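Local coordinates for protein alpha-amylase G-6 (PDB 2C3G) that probably binds starch as the family 26 carbohydrate-binding module, a beta-sandwich domain that is one part of a longer Bacillus halodurans amylase, at residues Y45-W49 and G86-G90; L22-N28 and V57-L63. All blocks are in the same frame, centred on the assembly; numbering follows the deposited sequence.

In the fold
The two contacts lie on opposite sides of the module's centre, one in each sheet of its beta sandwich. Contact 1 belongs to the mixed sheet (strands 43-46, 49-55, 6-12, 86-88 and 92-93), contact 2 to the antiparallel sheet in which strand 59-66 runs between 20-28 and 71-82. Their centres are 18 Å apart and their nearest atoms about 7 Å. Along the chain the segments alternate, 22-28, 45-49, 57-63, 86-90, so the polypeptide passes from one sheet to the other between successive segments. Strand 49-55 ties them together: Trp-49 is part of contact 1, while Ile-54 packs on Leu-22, Tyr-24 and Val-60 of contact 2.

Contact 1 (Y45-W49 and G86-G90). With CD (cadmium ion), chain B; CD (cadmium ion), chain C.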
loop_
_atom_site.group_PDB
_atom_site.type_symbol
_atom_site.label_atom_id
_atom_site.label_comp_id
_atom_site.label_asym_id
_atom_site.label_seq_id
_atom_site.Cartn_x
_atom_site.Cartn_y
_atom_site.Cartn_z
ATOM N N TYR A 45 -8.107 -8.582 -4.186
ATOM C CA TYR A 45 -8.170 -9.613 -3.169
ATOM C C TYR A 45 -9.609 -10.171 -3.084
ATOM O O TYR A 45 -9.845 -11.362 -3.339
ATOM C CB TYR A 45 -7.637 -9.108 -1.820
ATOM C CG TYR A 45 -7.788 -10.109 -0.702
ATOM C CD1 TYR A 45 -7.058 -11.287 -0.688
ATOM C CD2 TYR A 45 -8.692 -9.890 0.332
ATOM C CE1 TYR A 45 -7.205 -12.235 0.367
ATOM C CE2 TYR A 45 -8.867 -10.831 1.374
ATOM C CZ TYR A 45 -8.118 -11.991 1.393
ATOM O OH TYR A 45 -8.308 -12.899 2.424
ATOM N N GLU A 46 -10.554 -9.300 -2.729
ATOM C CA GLU A 46 -11.941 -9.703 -2.495
ATOM C C GLU A 46 -12.802 -8.481 -2.142
ATOM O O GLU A 46 -12.423 -7.651 -1.322
ATOM C CB GLU A 46 -12.005 -10.832 -1.452
ATOM C CG GLU A 46 -13.037 -10.640 -0.369
ATOM C CD GLU A 46 -13.754 -11.914 0.027
ATOM O OE1 GLU A 46 -13.965 -12.787 -0.832
ATOM O OE2 GLU A 46 -14.143 -12.012 1.211
ATOM N N GLY A 47 -13.944 -8.362 -2.795
ATOM C CA GLY A 47 -14.820 -7.209 -2.654
ATOM C C GLY A 47 -14.095 -5.982 -3.158
ATOM O O GLY A 47 -13.524 -6.001 -4.252
ATOM N N ASP A 48 -14.083 -4.921 -2.363
ATOM C CA ASP A 48 -13.308 -3.732 -2.725
ATOM C C ASP A 48 -11.912 -3.776 -2.126
ATOM O O ASP A 48 -11.214 -2.787 -2.175
ATOM C CB ASP A 48 -14.015 -2.462 -2.260
ATOM C CG ASP A 48 -15.402 -2.313 -2.843
ATOM O OD1 ASP A 48 -15.647 -2.798 -3.951
ATOM O OD2 ASP A 48 -16.306 -1.698 -2.279
ATOM N N TRP A 49 -11.509 -4.909 -1.536
ATOM C CA TRP A 49 -10.130 -5.054 -1.030
ATOM C C TRP A 49 -9.112 -5.399 -2.134
ATOM O O TRP A 49 -9.321 -6.270 -2.951
ATOM C CB TRP A 49 -10.012 -6.065 0.126
ATOM C CG TRP A 49 -10.694 -5.647 1.436
ATOM C CD1 TRP A 49 -11.916 -6.069 1.909
ATOM C CD2 TRP A 49 -10.177 -4.744 2.429
ATOM N NE1 TRP A 49 -12.194 -5.468 3.120
ATOM C CE2 TRP A 49 -11.144 -4.647 3.459
ATOM C CE3 TRP A 49 -9.011 -3.970 2.531
ATOM C CZ2 TRP A 49 -10.946 -3.848 4.607
ATOM C CZ3 TRP A 49 -8.820 -3.184 3.651
ATOM C CH2 TRP A 49 -9.792 -3.118 4.668
ATOM N N GLY A 86 -1.426 -4.463 8.064
ATOM C CA GLY A 86 -1.647 -4.099 6.712
ATOM C C GLY A 86 -3.069 -3.906 6.171
ATOM O O GLY A 86 -3.119 -4.027 5.021
ATOM N N TRP A 87 -4.172 -3.636 6.899
ATOM C CA TRP A 87 -5.516 -3.377 6.240
ATOM C C TRP A 87 -6.068 -1.966 6.440
ATOM O O TRP A 87 -6.478 -1.601 7.544
ATOM C CB TRP A 87 -6.653 -4.371 6.648
ATOM C CG TRP A 87 -6.327 -5.769 6.530
ATOM C CD1 TRP A 87 -5.357 -6.430 7.220
ATOM C CD2 TRP A 87 -6.937 -6.735 5.659
ATOM N NE1 TRP A 87 -5.319 -7.748 6.831
ATOM C CE2 TRP A 87 -6.283 -7.961 5.874
ATOM C CE3 TRP A 87 -7.979 -6.683 4.711
ATOM C CZ2 TRP A 87 -6.626 -9.144 5.173
ATOM C CZ3 TRP A 87 -8.313 -7.838 4.004
ATOM C CH2 TRP A 87 -7.648 -9.061 4.257
ATOM N N PHE A 88 -6.135 -1.179 5.363
ATOM C CA PHE A 88 -6.648 0.185 5.470
ATOM C C PHE A 88 -8.038 0.413 4.833
ATOM O O PHE A 88 -8.190 0.246 3.649
ATOM C CB PHE A 88 -5.619 1.152 4.895
ATOM C CG PHE A 88 -6.013 2.588 5.020
ATOM C CD1 PHE A 88 -5.813 3.285 6.211
ATOM C CD2 PHE A 88 -6.603 3.243 3.957
ATOM C CE1 PHE A 88 -6.149 4.638 6.310
ATOM C CE2 PHE A 88 -6.939 4.574 4.050
ATOM C CZ PHE A 88 -6.701 5.277 5.224
ATOM N N ASP A 89 -9.034 0.795 5.639
ATOM C CA ASP A 89 -10.365 1.161 5.147
ATOM C C ASP A 89 -10.782 2.592 5.519
ATOM O O ASP A 89 -11.965 2.891 5.621
ATOM C CB ASP A 89 -11.405 0.212 5.719
ATOM C CG ASP A 89 -11.539 0.316 7.223
ATOM O OD1 ASP A 89 -12.130 -0.668 7.776
ATOM O OD2 ASP A 89 -11.134 1.294 7.969
ATOM N N GLY A 90 -9.813 3.480 5.720
ATOM C CA GLY A 90 -10.070 4.774 6.319
ATOM C C GLY A 90 -9.460 4.778 7.708
ATOM O O GLY A 90 -9.134 5.827 8.241
HETATM CD CD CD B . -17.554 -1.567 -4.474
HETATM CD CD CD C . -12.284 0.192 9.714
HETATM O O HOH W 1 -19.308 -0.674 -4.348
HETATM O O HOH W 2 -13.782 -1.232 10.682
#
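Segment 45-49 closes a hairpin: a type II' beta turn from Glu-46 to Trp-49, with Gly-47 at positive phi, joins strand 43-46 to strand 49-55. Trp-49 N donates to Glu-46 O (2.9 Å), and Trp-49 O accepts from both Tyr-45 N (2.9 Å) and Glu-46 N (3.3 Å), a classic beta bulge opposite Trp-49. Segment 86-90, entered through a cis peptide before Gly-86, ends strand 86-88. No hydrogen bond links the segments, whose closest CA atoms (Trp-49 and Asp-89) are 8.8 Å apart because strand 6-12 runs between strands 49-55 and 86-88; side chains bridge the gap.

Trp-49 and Trp-87 do most of that work. Trp-87 turns its edge to the face of Trp-49, six-membered ring centroids 5.0 Å apart and planes at 78°, with Trp-49 CE3 3.6 Å from Trp-87 CE3. It also turns its edge, offset, to the face of Tyr-45: centroids of the Tyr-45 ring and the Trp-87 six-membered ring are 5.6 Å apart, planes at 78°, and Tyr-45 CE2 is 3.6 Å from Trp-87 CH2. Tyr-10 stacks on Trp-87. Trp-49 CZ3 lies 3.5 Å from the carbonyl Phe-88 O, Trp-49 CH2 3.8 Å from Asp-89 CB. The CA-to-CB bond of Phe-88 points away from 45-49; its ring meets Phe-80 and Trp-72.

Asp-48 chelates one cadmium ion (OD1 2.3, OD2 2.5 Å) with Asp-15 and a water, Asp-89 another (OD1 2.1, OD2 2.4 Å) with His-93 and a water; Asp-89 OD2 also accepts from Glu-91 N. An aromatic cluster thus spans one sheet of the beta sandwich, a metal site beside each segment.

Contact 2 (L22-N28 and V57-L63); sequences LYYYDTN and VESVRLL
At the apolar centre of this antiparallel strand pair, part of one sheet of a beta sandwich, Leu-22 CD1 sits 4.0 Å from Leu-62 CD1, Tyr-24 CB 4.2 Å from Leu-62 CB, Tyr-24 CD2 3.9 Å from Val-60 CG2 and Thr-27 CG2 3.7 Å from Val-60 CG2. Ile-54 and Ile-9 of the facing sheet cover this side. Strands 22-25 and 59-63 have a closest axis approach of 4.6 Å, with 143° between their N-to-C directions.

Two antiparallel hydrogen-bonded pairs set the register: Tyr-23 N to Leu-63 O 3.0 Å, Leu-63 N to Tyr-23 O 2.8 Å; Tyr-25 N to Arg-61 O 3.0 Å, Arg-61 N to Tyr-25 O 3.2 Å. Between them Tyr-24 and Leu-62 are non-hydrogen-bonded, CA atoms 4.3 Å apart. Asp-26 (phi/psi 5/75) turns a corner, and the register slips by one between Tyr-25 and Asn-28, so Asn-28 pairs with Ser-59. There Asn-28 O accepts from Glu-58 N (2.8 Å) and Ser-59 N (3.1 Å), a classic bulge.

On the other face, Tyr-23 CD2 is 3.7 Å from Leu-63 CD1. With Tyr-25 at chi1 p, Arg-61 CB lies 3.6 Å from the Tyr-25 ring centroid, over its face (CH-pi), while Tyr-25 OH accepts from Gly-79 N. Outermost, Arg-61 NH2 and Asp-26 OD2, 3.3 Å apart, form a salt bridge whose hydrogen bond is weak, and a water joins Asp-26 O (3.0 Å) to Ser-59 OG (2.7 Å).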
loop_
_atom_site.group_PDB
_atom_site.type_symbol
_atom_site.label_atom_id
_atom_site.label_comp_id
_atom_site.label_asym_id
_atom_site.label_seq_id
_atom_site.Cartn_x
_atom_site.Cartn_y
_atom_site.Cartn_z
ATOM N N LEU A 22 0.227 0.968 -5.297
ATOM C CA LEU A 22 0.853 1.249 -4.002
ATOM C C LEU A 22 2.188 1.981 -4.171
ATOM O O LEU A 22 3.179 1.398 -4.586
ATOM C CB LEU A 22 1.041 -0.036 -3.170
ATOM C CG LEU A 22 1.597 0.204 -1.751
ATOM C CD1 LEU A 22 0.559 0.874 -0.848
ATOM C CD2 LEU A 22 2.181 -1.054 -1.096
ATOM N N TYR A 23 2.204 3.259 -3.825
ATOM C CA TYR A 23 3.433 4.033 -3.863
ATOM C C TYR A 23 4.081 4.062 -2.474
ATOM O O TYR A 23 3.408 4.313 -1.477
ATOM C CB TYR A 23 3.172 5.463 -4.381
ATOM C CG TYR A 23 4.428 6.303 -4.395
ATOM C CD1 TYR A 23 5.474 5.995 -5.255
ATOM C CD2 TYR A 23 4.587 7.381 -3.515
ATOM C CE1 TYR A 23 6.629 6.738 -5.256
ATOM C CE2 TYR A 23 5.738 8.137 -3.522
ATOM C CZ TYR A 23 6.757 7.803 -4.389
ATOM O OH TYR A 23 7.919 8.535 -4.408
ATOM N N TYR A 24 5.385 3.802 -2.435
ATOM C CA TYR A 24 6.165 3.717 -1.185
ATOM C C TYR A 24 7.617 4.171 -1.369
ATOM O O TYR A 24 8.240 3.937 -2.405
ATOM C CB TYR A 24 6.142 2.299 -0.593
ATOM C CG TYR A 24 6.739 1.251 -1.494
ATOM C CD1 TYR A 24 5.963 0.635 -2.471
ATOM C CD2 TYR A 24 8.079 0.869 -1.372
ATOM C CE1 TYR A 24 6.492 -0.312 -3.310
ATOM C CE2 TYR A 24 8.630 -0.097 -2.208
ATOM C CZ TYR A 24 7.821 -0.680 -3.186
ATOM O OH TYR A 24 8.325 -1.648 -4.031
ATOM N N TYR A 25 8.142 4.814 -0.330
ATOM C CA TYR A 25 9.500 5.345 -0.346
ATOM C C TYR A 25 10.137 5.159 1.043
ATOM O O TYR A 25 9.616 4.405 1.865
ATOM C CB TYR A 25 9.501 6.819 -0.799
ATOM C CG TYR A 25 8.614 7.721 0.033
ATOM C CD1 TYR A 25 7.244 7.758 -0.178
ATOM C CD2 TYR A 25 9.146 8.544 1.025
ATOM C CE1 TYR A 25 6.425 8.568 0.560
ATOM C CE2 TYR A 25 8.317 9.371 1.786
ATOM C CZ TYR A 25 6.957 9.378 1.543
ATOM O OH TYR A 25 6.092 10.170 2.272
ATOM N N ASP A 26 11.218 5.888 1.325
ATOM C CA ASP A 26 12.134 5.541 2.417
ATOM C C ASP A 26 11.828 4.223 3.138
ATOM O O ASP A 26 11.300 4.186 4.228
ATOM C CB ASP A 26 12.642 6.735 3.306
ATOM C CG ASP A 26 11.577 7.359 4.219
ATOM O OD1 ASP A 26 10.810 8.226 3.733
ATOM O OD2 ASP A 26 11.507 7.136 5.455
ATOM N N THR A 27 12.170 3.160 2.418
ATOM C CA THR A 27 12.162 1.779 2.857
ATOM C C THR A 27 13.327 1.527 3.791
ATOM O O THR A 27 14.388 2.142 3.650
ATOM C CB THR A 27 12.327 0.852 1.614
ATOM O OG1 THR A 27 13.486 1.248 0.860
ATOM C CG2 THR A 27 11.172 1.037 0.606
ATOM N N ASN A 28 13.136 0.610 4.730
ATOM C CA ASN A 28 14.214 0.177 5.614
ATOM C C ASN A 28 13.978 -1.307 5.947
ATOM O O ASN A 28 12.921 -1.659 6.478
ATOM C CB ASN A 28 14.269 1.073 6.881
ATOM C CG ASN A 28 15.379 0.659 7.877
ATOM O OD1 ASN A 28 16.333 -0.032 7.521
ATOM N ND2 ASN A 28 15.246 1.101 9.137
ATOM N N VAL A 57 11.192 -5.475 3.364
ATOM C CA VAL A 57 11.051 -4.220 4.116
ATOM C C VAL A 57 10.516 -4.451 5.544
ATOM O O VAL A 57 9.641 -5.271 5.737
ATOM C CB VAL A 57 10.123 -3.277 3.303
ATOM C CG1 VAL A 57 8.646 -3.669 3.437
ATOM C CG2 VAL A 57 10.302 -1.875 3.681
ATOM N N GLU A 58 11.057 -3.756 6.547
ATOM C CA GLU A 58 10.453 -3.732 7.893
ATOM C C GLU A 58 9.635 -2.468 8.141
ATOM O O GLU A 58 8.696 -2.478 8.940
ATOM C CB GLU A 58 11.499 -3.874 8.997
ATOM C CG GLU A 58 12.620 -4.855 8.684
ATOM C CD GLU A 58 12.507 -6.126 9.480
ATOM O OE1 GLU A 58 11.389 -6.684 9.534
ATOM O OE2 GLU A 58 13.527 -6.585 10.049
ATOM N N SER A 59 10.010 -1.371 7.481
ATOM C CA SER A 59 9.211 -0.151 7.501
ATOM C C SER A 59 9.269 0.549 6.157
ATOM O O SER A 59 10.176 0.300 5.383
ATOM C CB SER A 59 9.588 0.770 8.676
ATOM O OG SER A 59 10.938 1.174 8.636
ATOM N N VAL A 60 8.299 1.421 5.906
ATOM C CA VAL A 60 8.027 2.019 4.600
ATOM C C VAL A 60 7.211 3.263 4.883
ATOM O O VAL A 60 6.686 3.431 5.994
ATOM C CB VAL A 60 7.231 1.021 3.695
ATOM C CG1 VAL A 60 5.835 1.530 3.279
ATOM C CG2 VAL A 60 8.040 0.569 2.525
ATOM N N ARG A 61 7.139 4.146 3.887
ATOM C CA ARG A 61 6.228 5.278 3.884
ATOM C C ARG A 61 5.367 5.068 2.665
ATOM O O ARG A 61 5.896 4.849 1.594
ATOM C CB ARG A 61 7.002 6.600 3.756
ATOM C CG ARG A 61 6.939 7.483 4.976
ATOM C CD ARG A 61 8.289 7.892 5.487
ATOM N NE ARG A 61 8.182 8.899 6.552
ATOM C CZ ARG A 61 8.789 8.830 7.735
ATOM N NH1 ARG A 61 8.615 9.792 8.616
ATOM N NH2 ARG A 61 9.556 7.800 8.053
ATOM N N LEU A 62 4.044 5.123 2.814
ATOM C CA LEU A 62 3.177 4.773 1.679
ATOM C C LEU A 62 1.961 5.667 1.366
ATOM O O LEU A 62 1.372 6.307 2.231
ATOM C CB LEU A 62 2.769 3.289 1.752
ATOM C CG LEU A 62 1.800 2.822 2.854
ATOM C CD1 LEU A 62 0.355 3.094 2.456
ATOM C CD2 LEU A 62 2.029 1.353 3.164
ATOM N N LEU A 63 1.598 5.689 0.095
ATOM C CA LEU A 63 0.334 6.287 -0.330
ATOM C C LEU A 63 -0.366 5.334 -1.294
ATOM O O LEU A 63 0.281 4.615 -2.037
ATOM C CB LEU A 63 0.564 7.637 -1.027
ATOM C CG LEU A 63 1.244 8.775 -0.263
ATOM C CD1 LEU A 63 2.683 8.959 -0.749
ATOM C CD2 LEU A 63 0.476 10.058 -0.419
HETATM O O HOH W 3 11.229 3.362 7.132
#